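Local coordinates for protein alpha-amylase inhibitor 0.19 (Triticum aestivum, PDB 1HSS) that inhibits alpha-amylases as a secreted, homodimeric wheat-kernel protein of the cereal trypsin/alpha-amylase inhibitor family, and is also an allergen that binds IgE, at residues A[22-27]-A[58-63]. Numbering follows the deposited sequence.
Sequences PLLRLQ and YSMLDS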
loop_
_atom_site.group_PDB
_atom_site.type_symbol
_atom_site.label_atom_id
_atom_site.label_comp_id
_atom_site.label_asym_id
_atom_site.label_seq_id
_atom_site.Cartn_x
_atom_site.Cartn_y
_atom_site.Cartn_z
ATOM N N PRO A 22 0.055 -14.359 7.707
ATOM C CA PRO A 22 1.063 -13.943 8.679
ATOM C C PRO A 22 1.778 -12.641 8.307
ATOM O O PRO A 22 2.158 -11.875 9.171
ATOM C CB PRO A 22 2.021 -15.137 8.719
ATOM C CG PRO A 22 1.744 -15.896 7.469
ATOM C CD PRO A 22 0.280 -15.749 7.283
ATOM N N LEU A 23 1.963 -12.395 7.019
ATOM C CA LEU A 23 2.511 -11.137 6.552
ATOM C C LEU A 23 1.653 -9.958 7.001
ATOM O O LEU A 23 2.166 -8.999 7.555
ATOM C CB LEU A 23 2.589 -11.146 5.036
ATOM C CG LEU A 23 3.040 -9.806 4.460
ATOM C CD1 LEU A 23 4.466 -9.555 4.891
ATOM C CD2 LEU A 23 2.946 -9.805 2.939
ATOM N N LEU A 24 0.349 -10.028 6.730
ATOM C CA LEU A 24 -0.605 -8.977 7.093
ATOM C C LEU A 24 -0.656 -8.683 8.608
ATOM O O LEU A 24 -0.730 -7.530 9.022
ATOM C CB LEU A 24 -2.000 -9.348 6.565
ATOM C CG LEU A 24 -3.160 -8.422 6.953
ATOM C CD1 LEU A 24 -2.854 -6.960 6.575
ATOM C CD2 LEU A 24 -4.424 -8.896 6.291
ATOM N N ARG A 25 -0.542 -9.718 9.432
ATOM C CA ARG A 25 -0.506 -9.558 10.886
ATOM C C ARG A 25 0.749 -8.899 11.437
ATOM O O ARG A 25 0.673 -8.193 12.442
ATOM C CB ARG A 25 -0.712 -10.901 11.568
ATOM C CG ARG A 25 -2.154 -11.324 11.572
ATOM C CD ARG A 25 -2.406 -12.238 12.727
ATOM N NE ARG A 25 -2.461 -13.611 12.268
ATOM C CZ ARG A 25 -3.598 -14.264 12.040
ATOM N NH1 ARG A 25 -4.766 -13.758 12.469
ATOM N NH2 ARG A 25 -3.559 -15.453 11.435
ATOM N N LEU A 26 1.893 -9.137 10.791
ATOM C CA LEU A 26 3.142 -8.423 11.088
ATOM C C LEU A 26 3.129 -6.969 10.591
ATOM O O LEU A 26 3.448 -6.027 11.322
ATOM C CB LEU A 26 4.336 -9.148 10.457
ATOM C CG LEU A 26 4.753 -10.508 11.024
ATOM C CD1 LEU A 26 5.678 -11.233 10.038
ATOM C CD2 LEU A 26 5.433 -10.299 12.365
ATOM N N GLN A 27 2.729 -6.791 9.346
ATOM C CA GLN A 27 2.682 -5.470 8.789
ATOM C C GLN A 27 1.719 -4.532 9.478
ATOM O O GLN A 27 2.015 -3.349 9.578
ATOM C CB GLN A 27 2.319 -5.532 7.328
ATOM C CG GLN A 27 3.410 -6.049 6.448
ATOM C CD GLN A 27 3.049 -5.867 4.995
ATOM O OE1 GLN A 27 3.754 -5.184 4.255
ATOM N NE2 GLN A 27 1.901 -6.397 4.598
ATOM N N TYR A 58 -9.191 -9.929 -1.024
ATOM C CA TYR A 58 -10.499 -9.671 -0.410
ATOM C C TYR A 58 -11.014 -10.903 0.354
ATOM O O TYR A 58 -11.394 -10.815 1.523
ATOM C CB TYR A 58 -11.487 -9.272 -1.502
ATOM C CG TYR A 58 -12.710 -8.604 -0.982
ATOM C CD1 TYR A 58 -13.779 -9.350 -0.510
ATOM C CD2 TYR A 58 -12.808 -7.233 -0.954
ATOM C CE1 TYR A 58 -14.924 -8.742 -0.016
ATOM C CE2 TYR A 58 -13.939 -6.608 -0.458
ATOM C CZ TYR A 58 -15.003 -7.366 0.012
ATOM O OH TYR A 58 -16.149 -6.760 0.503
ATOM N N SER A 59 -10.961 -12.055 -0.310
ATOM C CA SER A 59 -11.335 -13.349 0.258
ATOM C C SER A 59 -10.540 -13.671 1.514
ATOM O O SER A 59 -11.094 -14.153 2.495
ATOM C CB SER A 59 -11.120 -14.461 -0.786
ATOM O OG SER A 59 -11.343 -15.758 -0.259
ATOM N N MET A 60 -9.224 -13.480 1.453
ATOM C CA MET A 60 -8.343 -13.680 2.614
ATOM C C MET A 60 -8.727 -12.819 3.828
ATOM O O MET A 60 -8.902 -13.343 4.922
ATOM C CB MET A 60 -6.894 -13.379 2.226
ATOM C CG MET A 60 -5.887 -13.575 3.353
ATOM S SD MET A 60 -4.331 -12.693 3.099
ATOM C CE MET A 60 -4.866 -11.108 3.334
ATOM N N LEU A 61 -8.872 -11.505 3.612
ATOM C CA LEU A 61 -9.242 -10.538 4.646
ATOM C C LEU A 61 -10.601 -10.846 5.260
ATOM O O LEU A 61 -10.785 -10.712 6.463
ATOM C CB LEU A 61 -9.277 -9.136 4.046
ATOM C CG LEU A 61 -9.589 -8.040 5.051
ATOM C CD1 LEU A 61 -8.501 -8.040 6.105
ATOM C CD2 LEU A 61 -9.684 -6.707 4.341
ATOM N N ASP A 62 -11.567 -11.157 4.404
ATOM C CA ASP A 62 -12.896 -11.544 4.835
ATOM C C ASP A 62 -12.866 -12.808 5.720
ATOM O O ASP A 62 -13.385 -12.809 6.830
ATOM C CB ASP A 62 -13.781 -11.750 3.594
ATOM C CG ASP A 62 -15.241 -12.021 3.944
ATOM O OD1 ASP A 62 -15.963 -11.072 4.331
ATOM O OD2 ASP A 62 -15.669 -13.190 3.823
ATOM N N SER A 63 -12.158 -13.842 5.280
ATOM C CA SER A 63 -11.946 -15.029 6.114
ATOM C C SER A 63 -11.309 -14.725 7.475
ATOM O O SER A 63 -11.696 -15.301 8.486
ATOM C CB SER A 63 -11.073 -16.056 5.391
ATOM O OG SER A 63 -11.576 -16.317 4.101
#
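In the disulfide-bridged helical fold of the cereal inhibitors, Leu24 of helix 20-27 meets Met60 and Leu61 of helix 53-67 in the buried interior. The contact illustrates how two helical segments can meet through methyl groups alone: the backbones stay well apart, 9.1 Å between the CA atoms of Leu24 and Leu61, and long side chains span the gap. Across these two segments a single branch of Leu24, CD2, does the touching. Its CG stands anti to the backbone N (chi1 175°), and with CB directed at the other helix this carries the branched end outward, where CD2 meets two partners in directions roughly at right angles. The closer is the terminal methyl of Met60, with CE 3.7 Å from Leu24 CD2. The thioether chain of Met60 runs out nearly straight as far as the sulfur and then bends (chi3 71°), so that CE, not SD, makes the contact. The second partner lies at 4.2 Å, from Leu24 CD2 to Leu61 CD1. The two leucine side chains cross at about a right angle, and Leu61, whose CB does not point at the other helix, brings only its branched end near.

Helix 85-92 packs against both leucines, through Thr91 and Ala92 on Leu24 and Val88 on Leu61, while Phe80 and, from helix 53-67, Met64 also touch Leu24. Met60 also touches Cys20 and Arg21, earlier in the same helix as Leu24; Cys20 is disulfide-bonded to Cys41. Ser63 OG donates to Ser59 O over 2.7 Å, approaching from the opposite face of the carbonyl plane to Ser63 N. With no hydrogen bond or charge linking the two segments, their association rests on dispersion and the exclusion of water, and shape rather than bond direction sets the fit.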